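Local coordinates for SPI-1 type 3 secretion system secretin (Salmonella enterica subsp. enterica serovar Typhimurium, PDB 4G08), which forms a ring-shaped multimer with an apparent central pore in the outer membrane, as part of the injectisome that delivers bacterial effector proteins into host cells, at residues Leu69-Tyr74 and Ile80-Ala85; Thr25-Met30 and Val38-Met43; Phe128-Ser131 and Tyr136-Met139. All coordinates share one frame; numbering follows the deposited sequence.

Contact 1 of 3, residues Leu69-Tyr74 and Ile80-Ala85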
loop_
_atom_site.group_PDB
_atom_site.type_symbol
_atom_site.label_atom_id
_atom_site.label_comp_id
_atom_site.label_asym_id
_atom_site.label_seq_id
_atom_site.Cartn_x
_atom_site.Cartn_y
_atom_site.Cartn_z
ATOM N N LEU A 69 10.199 11.476 1.530
ATOM C CA LEU A 69 10.982 10.984 0.397
ATOM C C LEU A 69 10.173 10.624 -0.837
ATOM O O LEU A 69 10.750 10.293 -1.870
ATOM C CB LEU A 69 11.803 9.771 0.808
ATOM C CG LEU A 69 12.832 10.040 1.893
ATOM C CD1 LEU A 69 13.687 8.809 2.053
ATOM C CD2 LEU A 69 13.709 11.227 1.554
ATOM N N GLY A 70 8.856 10.760 -0.770
ATOM C CA GLY A 70 8.014 10.402 -1.908
ATOM C C GLY A 70 7.969 8.901 -2.121
ATOM O O GLY A 70 8.368 8.397 -3.172
ATOM N N LEU A 71 7.430 8.206 -1.124
ATOM C CA LEU A 71 7.246 6.760 -1.158
ATOM C C LEU A 71 5.778 6.402 -0.945
ATOM O O LEU A 71 5.021 7.148 -0.313
ATOM C CB LEU A 71 8.076 6.094 -0.057
ATOM C CG LEU A 71 9.558 6.435 0.035
ATOM C CD1 LEU A 71 10.211 5.673 1.176
ATOM C CD2 LEU A 71 10.240 6.114 -1.277
ATOM N N ILE A 72 5.441 5.169 -1.293
ATOM C CA ILE A 72 4.190 4.577 -0.868
ATOM C C ILE A 72 4.458 3.152 -0.406
ATOM O O ILE A 72 5.404 2.516 -0.866
ATOM C CB ILE A 72 3.176 4.570 -2.026
ATOM C CG1 ILE A 72 3.760 3.834 -3.232
ATOM C CG2 ILE A 72 2.854 5.994 -2.442
ATOM C CD1 ILE A 72 2.893 3.870 -4.476
ATOM N N TRP A 73 3.720 2.710 0.601
ATOM C CA TRP A 73 3.983 1.412 1.204
ATOM C C TRP A 73 2.713 0.687 1.596
ATOM O O TRP A 73 1.645 1.285 1.712
ATOM C CB TRP A 73 4.893 1.555 2.415
ATOM C CG TRP A 73 4.263 2.251 3.535
ATOM C CD1 TRP A 73 4.015 3.581 3.629
ATOM C CD2 TRP A 73 3.816 1.666 4.756
ATOM N NE1 TRP A 73 3.410 3.863 4.824
ATOM C CE2 TRP A 73 3.306 2.707 5.549
ATOM C CE3 TRP A 73 3.825 0.366 5.266
ATOM C CZ2 TRP A 73 2.823 2.493 6.834
ATOM C CZ3 TRP A 73 3.308 0.149 6.526
ATOM C CH2 TRP A 73 2.826 1.208 7.302
ATOM N N TYR A 74 2.839 -0.629 1.716
ATOM C CA TYR A 74 1.729 -1.492 2.060
ATOM C C TYR A 74 2.248 -2.646 2.908
ATOM O O TYR A 74 3.302 -3.205 2.622
ATOM C CB TYR A 74 1.087 -2.030 0.781
ATOM C CG TYR A 74 -0.148 -2.850 1.014
ATOM C CD1 TYR A 74 -1.235 -2.322 1.690
ATOM C CD2 TYR A 74 -0.199 -4.177 0.629
ATOM C CE1 TYR A 74 -2.370 -3.070 1.902
ATOM C CE2 TYR A 74 -1.321 -4.942 0.859
ATOM C CZ TYR A 74 -2.385 -4.396 1.533
ATOM O OH TYR A 74 -3.468 -5.185 1.846
ATOM N N ILE A 80 6.166 -6.278 4.016
ATOM C CA ILE A 80 6.021 -4.846 3.786
ATOM C C ILE A 80 6.595 -4.483 2.422
ATOM O O ILE A 80 7.722 -4.862 2.093
ATOM C CB ILE A 80 6.739 -4.026 4.873
ATOM C CG1 ILE A 80 6.111 -4.302 6.240
ATOM C CG2 ILE A 80 6.677 -2.540 4.552
ATOM C CD1 ILE A 80 6.820 -3.620 7.389
ATOM N N TYR A 81 5.811 -3.793 1.612
ATOM C CA TYR A 81 6.219 -3.401 0.272
ATOM C C TYR A 81 6.394 -1.902 0.227
ATOM O O TYR A 81 5.565 -1.177 0.629
ATOM C CB TYR A 81 5.192 -3.833 -0.788
ATOM C CG TYR A 81 4.865 -5.294 -0.794
ATOM C CD1 TYR A 81 4.034 -5.824 0.157
ATOM C CD2 TYR A 81 5.344 -6.135 -1.756
ATOM C CE1 TYR A 81 3.734 -7.108 0.173
ATOM C CE2 TYR A 81 5.027 -7.451 -1.731
ATOM C CZ TYR A 81 4.223 -7.927 -0.763
ATOM O OH TYR A 81 3.852 -9.242 -0.695
ATOM N N ILE A 82 7.509 -1.479 -0.310
ATOM C CA ILE A 82 7.837 -0.066 -0.439
ATOM C C ILE A 82 8.130 0.280 -1.896
ATOM O O ILE A 82 8.887 -0.412 -2.577
ATOM C CB ILE A 82 9.050 0.307 0.432
ATOM C CG1 ILE A 82 8.725 0.063 1.909
ATOM C CG2 ILE A 82 9.435 1.765 0.212
ATOM C CD1 ILE A 82 9.944 -0.038 2.795
ATOM N N TYR A 83 7.462 1.324 -2.376
ATOM C CA TYR A 83 7.619 1.793 -3.747
ATOM C C TYR A 83 7.907 3.278 -3.753
ATOM O O TYR A 83 7.498 3.992 -2.844
ATOM C CB TYR A 83 6.338 1.582 -4.547
ATOM C CG TYR A 83 5.844 0.169 -4.580
ATOM C CD1 TYR A 83 4.978 -0.289 -3.606
ATOM C CD2 TYR A 83 6.054 -0.623 -5.697
ATOM C CE1 TYR A 83 4.446 -1.550 -3.666
ATOM C CE2 TYR A 83 5.498 -1.877 -5.784
ATOM C CZ TYR A 83 4.695 -2.333 -4.762
ATOM O OH TYR A 83 4.114 -3.573 -4.828
ATOM N N ASP A 84 8.418 3.756 -4.882
ATOM C CA ASP A 84 8.485 5.181 -5.172
ATOM C C ASP A 84 7.085 5.671 -5.494
ATOM O O ASP A 84 6.300 4.954 -6.104
ATOM C CB ASP A 84 9.412 5.419 -6.369
ATOM C CG ASP A 84 9.751 6.884 -6.566
ATOM O OD1 ASP A 84 10.607 7.401 -5.810
ATOM O OD2 ASP A 84 9.366 7.440 -7.617
ATOM N N ALA A 85 6.800 6.926 -5.196
ATOM C CA ALA A 85 5.485 7.455 -5.499
ATOM C C ALA A 85 5.214 7.359 -6.996
ATOM O O ALA A 85 4.067 7.204 -7.418
ATOM C CB ALA A 85 5.367 8.891 -5.027
#
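Ile-72 and Tyr-83 form a hydrogen-bonded antiparallel pair, Tyr-83 N reaching Ile-72 O at 2.8 Å while Ile-72 N returns to Tyr-83 O. Tyr-74 and Tyr-81 repeat this exchange, with Tyr-81 N 2.8 Å from Tyr-74 O; that oxygen also lies in plane at the edge of the Tyr-81 ring. Ala-85 N adds a bond to Gly-70 O (3.0 Å). On the tyrosine face, Ile-72 CG1 packs on Tyr-83 CB (3.7 Å). On the other, Trp-73 CB meets Ile-82 CG1 (4.1 Å), and its indole, with CG between backbone N and carbonyl carbon (chi1 68°), runs beside Ile-80, Trp-73 CE3 lying 4.1 Å from Ile-80 CG2. Helices 58-69 and 23-30 cover this face through Trp-73, Leu-71 and Ile-82. Farther out, Asp-84 OD1 forms a salt bridge with Lys-47 and OD2 a hydrogen bond with Ser-86, while the Tyr-74 hydroxyl reaches Leu-112 O. The pairing is a beta hairpin, its strand axes at 159°; together with strand 38-40, parallel to 80-84, it builds the mixed sheet of the secretin N0 domain.

Contact 2 of 3, residues Thr25-Met30 and Val38-Met43; sequences TFFDAM and VIVSKM
Val-38 opens the contact by setting both methyls against Phe-27 of helix 23-30. Its CG1, anti to the backbone N (chi1 -178°), reaches Phe-27 CB at 4.0 Å, and Val-38 CG2 lies 4.2 Å from Phe-27 O, at the helix backbone. The carbonyl of Val-38 turns to the polar side of the same helix: a water donates to Val-38 O at 3.0 Å and to Asp-28 OD1 at 2.9 Å, bridging strand and helix where no direct hydrogen bond joins them. Ile-39 points its CB away from the helix and serves the sheet instead, its backbone bonded to Ile-80 and Ile-82 of the neighbouring strand. Val-40 turns back toward the helix. Its CG2 meets Phe-27 CB at 3.9 Å and Phe-27 CD2 at 4.1 Å, the two side chains crossing at about a right angle, so Phe-27 CB rests over the methyls of two valines on the same side of the strand, while CD2 touches Val-40 alone. The ring itself goes on into the core, where Ile-82 and Leu-62 also touch it: CD2 of Phe-26 stands 3.8 Å above the centre of one Phe-27 face, and Met-30 SD lies in plane at the ring edge. Ser-41, just past the strand, is the N-cap of the short helix that follows, its OG bonded to Ala-44 N and to Glu-87. Between helix and strand the direct contact is therefore almost wholly apolar, with no direct hydrogen bond, and rests on shape and the exclusion of water; the one polar link, through the bridging water, lies beside the apolar patch and joins the exposed Asp-28 to a strand carbonyl.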
loop_
_atom_site.group_PDB
_atom_site.type_symbol
_atom_site.label_atom_id
_atom_site.label_comp_id
_atom_site.label_asym_id
_atom_site.label_seq_id
_atom_site.Cartn_x
_atom_site.Cartn_y
_atom_site.Cartn_z
ATOM N N THR A 25 19.253 -0.627 1.579
ATOM C CA THR A 25 20.052 -0.890 2.759
ATOM C C THR A 25 19.337 -0.395 4.007
ATOM O O THR A 25 19.185 -1.129 4.987
ATOM C CB THR A 25 21.405 -0.196 2.632
ATOM O OG1 THR A 25 22.156 -0.824 1.587
ATOM C CG2 THR A 25 22.173 -0.276 3.931
ATOM N N PHE A 26 18.757 0.790 3.901
ATOM C CA PHE A 26 18.084 1.397 5.033
ATOM C C PHE A 26 16.909 0.553 5.509
ATOM O O PHE A 26 16.799 0.243 6.694
ATOM C CB PHE A 26 17.602 2.787 4.661
ATOM C CG PHE A 26 16.807 3.445 5.735
ATOM C CD1 PHE A 26 17.436 4.010 6.825
ATOM C CD2 PHE A 26 15.435 3.371 5.721
ATOM C CE1 PHE A 26 16.698 4.556 7.852
ATOM C CE2 PHE A 26 14.693 3.953 6.716
ATOM C CZ PHE A 26 15.326 4.525 7.796
ATOM N N PHE A 27 16.030 0.170 4.592
ATOM C CA PHE A 27 14.867 -0.613 4.992
ATOM C C PHE A 27 15.203 -2.036 5.397
ATOM O O PHE A 27 14.559 -2.581 6.289
ATOM C CB PHE A 27 13.800 -0.617 3.913
ATOM C CG PHE A 27 13.034 0.650 3.846
ATOM C CD1 PHE A 27 12.367 1.126 4.954
ATOM C CD2 PHE A 27 13.119 1.446 2.729
ATOM C CE1 PHE A 27 11.726 2.342 4.917
ATOM C CE2 PHE A 27 12.491 2.669 2.686
ATOM C CZ PHE A 27 11.782 3.114 3.777
ATOM N N ASP A 28 16.302 -2.572 4.882
ATOM C CA ASP A 28 16.821 -3.824 5.417
ATOM C C ASP A 28 17.186 -3.663 6.882
ATOM O O ASP A 28 16.893 -4.533 7.701
ATOM C CB ASP A 28 18.040 -4.300 4.634
ATOM C CG ASP A 28 17.662 -5.008 3.354
ATOM O OD1 ASP A 28 16.464 -5.303 3.165
ATOM O OD2 ASP A 28 18.555 -5.222 2.508
ATOM N N ALA A 29 17.779 -2.525 7.218
ATOM C CA ALA A 29 18.152 -2.246 8.597
ATOM C C ALA A 29 16.920 -2.157 9.488
ATOM O O ALA A 29 16.890 -2.720 10.581
ATOM C CB ALA A 29 18.953 -0.962 8.675
ATOM N N MET A 30 15.882 -1.497 8.994
ATOM C CA MET A 30 14.635 -1.400 9.739
ATOM C C MET A 30 14.019 -2.776 9.997
ATOM O O MET A 30 13.397 -3.009 11.034
ATOM C CB MET A 30 13.635 -0.527 8.993
ATOM C CG MET A 30 12.221 -0.784 9.469
ATOM S SD MET A 30 10.955 0.076 8.532
ATOM C CE MET A 30 11.507 1.745 8.828
ATOM N N VAL A 38 10.943 -6.973 4.055
ATOM C CA VAL A 38 10.610 -5.736 3.390
ATOM C C VAL A 38 11.089 -5.823 1.957
ATOM O O VAL A 38 12.169 -6.351 1.684
ATOM C CB VAL A 38 11.277 -4.532 4.069
ATOM C CG1 VAL A 38 10.867 -3.245 3.385
ATOM C CG2 VAL A 38 10.903 -4.482 5.537
ATOM N N ILE A 39 10.169 -5.556 1.045
ATOM C CA ILE A 39 10.446 -5.630 -0.369
ATOM C C ILE A 39 10.449 -4.228 -0.938
ATOM O O ILE A 39 9.434 -3.538 -0.917
ATOM C CB ILE A 39 9.371 -6.455 -1.067
ATOM C CG1 ILE A 39 9.295 -7.827 -0.420
ATOM C CG2 ILE A 39 9.657 -6.575 -2.548
ATOM C CD1 ILE A 39 7.898 -8.382 -0.434
ATOM N N VAL A 40 11.618 -3.798 -1.390
ATOM C CA VAL A 40 11.801 -2.445 -1.882
ATOM C C VAL A 40 11.920 -2.431 -3.400
ATOM O O VAL A 40 12.661 -3.222 -3.986
ATOM C CB VAL A 40 13.050 -1.795 -1.270
ATOM C CG1 VAL A 40 13.209 -0.388 -1.800
ATOM C CG2 VAL A 40 12.945 -1.761 0.246
ATOM N N SER A 41 11.089 -1.620 -4.035
ATOM C CA SER A 41 11.013 -1.597 -5.485
ATOM C C SER A 41 12.290 -1.035 -6.079
ATOM O O SER A 41 13.043 -0.334 -5.417
ATOM C CB SER A 41 9.835 -0.745 -5.933
ATOM O OG SER A 41 10.160 0.628 -5.865
ATOM N N LYS A 42 12.433 -1.194 -7.385
ATOM C CA LYS A 42 13.609 -0.695 -8.062
ATOM C C LYS A 42 13.727 0.813 -7.883
ATOM O O LYS A 42 14.774 1.318 -7.476
ATOM C CB LYS A 42 13.525 -1.029 -9.544
ATOM C CG LYS A 42 14.442 -0.179 -10.397
ATOM C CD LYS A 42 14.173 -0.374 -11.875
ATOM C CE LYS A 42 13.205 0.673 -12.381
ATOM N NZ LYS A 42 12.573 0.225 -13.646
ATOM N N MET A 43 12.637 1.532 -8.134
ATOM C CA MET A 43 12.680 2.989 -8.051
ATOM C C MET A 43 12.898 3.488 -6.632
ATOM O O MET A 43 13.455 4.567 -6.438
ATOM C CB MET A 43 11.413 3.623 -8.621
ATOM C CG MET A 43 11.291 3.488 -10.122
ATOM S SD MET A 43 12.601 4.383 -10.973
ATOM C CE MET A 43 12.161 6.073 -10.594
HETATM O O HOH W 1 14.820 -5.155 0.816
#

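Contact 3 of 3, residues Phe128-Ser131 and Tyr136-Met139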
loop_
_atom_site.group_PDB
_atom_site.type_symbol
_atom_site.label_atom_id
_atom_site.label_comp_id
_atom_site.label_asym_id
_atom_site.label_seq_id
_atom_site.Cartn_x
_atom_site.Cartn_y
_atom_site.Cartn_z
ATOM N N PHE A 128 -15.430 2.742 -9.338
ATOM C CA PHE A 128 -14.751 3.541 -8.325
ATOM C C PHE A 128 -13.279 3.621 -8.677
ATOM O O PHE A 128 -12.804 2.863 -9.522
ATOM C CB PHE A 128 -14.938 2.928 -6.933
ATOM C CG PHE A 128 -14.264 1.601 -6.756
ATOM C CD1 PHE A 128 -12.916 1.537 -6.481
ATOM C CD2 PHE A 128 -14.990 0.424 -6.797
ATOM C CE1 PHE A 128 -12.286 0.329 -6.302
ATOM C CE2 PHE A 128 -14.367 -0.793 -6.621
ATOM C CZ PHE A 128 -13.008 -0.840 -6.383
ATOM N N TYR A 129 -12.590 4.630 -8.143
ATOM C CA TYR A 129 -11.151 4.747 -8.369
ATOM C C TYR A 129 -10.375 4.361 -7.134
ATOM O O TYR A 129 -10.860 4.457 -6.013
ATOM C CB TYR A 129 -10.745 6.165 -8.760
ATOM C CG TYR A 129 -11.524 6.729 -9.907
ATOM C CD1 TYR A 129 -11.283 6.319 -11.206
ATOM C CD2 TYR A 129 -12.465 7.712 -9.692
ATOM C CE1 TYR A 129 -12.030 6.809 -12.255
ATOM C CE2 TYR A 129 -13.170 8.257 -10.737
ATOM C CZ TYR A 129 -12.985 7.764 -12.010
ATOM O OH TYR A 129 -13.821 8.175 -13.030
ATOM N N VAL A 130 -9.172 3.878 -7.368
ATOM C CA VAL A 130 -8.262 3.593 -6.287
ATOM C C VAL A 130 -6.849 3.782 -6.798
ATOM O O VAL A 130 -6.566 3.541 -7.973
ATOM C CB VAL A 130 -8.444 2.164 -5.752
ATOM C CG1 VAL A 130 -8.218 1.150 -6.854
ATOM C CG2 VAL A 130 -7.514 1.917 -4.570
ATOM N N SER A 131 -6.036 4.426 -5.970
ATOM C CA SER A 131 -4.673 4.750 -6.344
ATOM C C SER A 131 -3.758 4.433 -5.173
ATOM O O SER A 131 -4.024 4.826 -4.029
ATOM C CB SER A 131 -4.555 6.230 -6.714
ATOM O OG SER A 131 -5.373 6.552 -7.828
ATOM N N TYR A 136 -1.291 -3.519 -3.625
ATOM C CA TYR A 136 -2.593 -3.200 -3.029
ATOM C C TYR A 136 -3.695 -3.105 -4.080
ATOM O O TYR A 136 -4.768 -3.697 -3.936
ATOM C CB TYR A 136 -2.496 -1.886 -2.260
ATOM C CG TYR A 136 -3.791 -1.431 -1.653
ATOM C CD1 TYR A 136 -4.365 -2.114 -0.596
ATOM C CD2 TYR A 136 -4.368 -0.245 -2.056
ATOM C CE1 TYR A 136 -5.547 -1.686 -0.039
ATOM C CE2 TYR A 136 -5.522 0.210 -1.484
ATOM C CZ TYR A 136 -6.112 -0.517 -0.487
ATOM O OH TYR A 136 -7.220 0.008 0.132
ATOM N N VAL A 137 -3.435 -2.328 -5.116
ATOM C CA VAL A 137 -4.427 -2.077 -6.142
ATOM C C VAL A 137 -4.801 -3.372 -6.845
ATOM O O VAL A 137 -5.974 -3.640 -7.094
ATOM C CB VAL A 137 -3.902 -1.067 -7.169
ATOM C CG1 VAL A 137 -4.862 -0.961 -8.338
ATOM C CG2 VAL A 137 -3.717 0.290 -6.512
ATOM N N ASP A 138 -3.818 -4.243 -7.032
ATOM C CA ASP A 138 -4.070 -5.532 -7.661
ATOM C C ASP A 138 -5.047 -6.348 -6.827
ATOM O O ASP A 138 -5.962 -6.981 -7.351
ATOM C CB ASP A 138 -2.768 -6.310 -7.814
ATOM C CG ASP A 138 -1.886 -5.761 -8.911
ATOM O OD1 ASP A 138 -2.353 -4.897 -9.683
ATOM O OD2 ASP A 138 -0.753 -6.262 -9.059
ATOM N N MET A 139 -4.854 -6.320 -5.519
ATOM C CA MET A 139 -5.779 -6.949 -4.603
ATOM C C MET A 139 -7.163 -6.331 -4.724
ATOM O O MET A 139 -8.163 -7.042 -4.766
ATOM C CB MET A 139 -5.260 -6.803 -3.180
ATOM C CG MET A 139 -6.052 -7.561 -2.136
ATOM S SD MET A 139 -7.378 -6.579 -1.426
ATOM C CE MET A 139 -6.424 -5.183 -0.864
#
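Tyr-136 and Val-130 touch through one ring carbon and one methyl, the phenol of a helix lying obliquely across a strand residue. From CB, which points toward the strand, the tyrosine extends with CG anti to the backbone N and beside the carbonyl carbon (chi1 178°), which brings its ring to the Val-130 methyl. Along one side of the ring, Tyr-136 CE2 meets Val-130 CG2 at 4.1 Å. Along the other side, CD1 faces the ring of Tyr-74, a residue of the preceding domain, with the two ring planes at about 50°. At the tip, OH is hydrogen-bonded to Tyr-117 O and has a weak bond with Asn-114 N; the buried hydroxyl is thus held by loop backbone, which anchors the tip of the ring. Val-130 shares its methyls between two consecutive helix residues: while CG2 goes to the tyrosine, Val-130 CG1, held between backbone N and carbonyl carbon (chi1 59°), packs on Val-137 CG1 at 4.2 Å. The other methyl of this second valine, Val-137 CG2, comes within 4.4 Å of Ser-131 C, and Val-137 also leans on Arg-89 and Ala-91 of strand 89-94, thus spanning two strands. Ser-131 itself turns its CB away from the helix. No hydrogen bond crosses between strand and helix here, and the direct contact is made by carbon atoms. Strand 127-132 runs almost directly into helix 134-150, which folds back across one face of the three-stranded antiparallel sheet. This strand-to-helix return completes the beta-alpha-beta-beta-alpha order of the short domain of type II and III secretins, consistent with the ring-building motif of the periplasmic region.

From the N terminus, contact 2 comes first, closing the loop between helix 23-30 and strand 38-40. Contact 1 follows, closing the turn of hairpin 71-75 and 80-84, and contact 3 closes the short link from strand 127-132 to helix 134-150. The three stand in series, none enclosing or crossing another. Contacts 1 and 2 share one sheet, strands 38-40 and 80-84 being neighbours, and Phe-27 packs on Ile-82, joining them into one N0 core. Contact 3 belongs to the next domain and meets contact 1 through Tyr-74 with Tyr-136 and Met-139, across the domain boundary. Contacts 2 and 3 do not touch; their nearest atoms are about 11 Å apart.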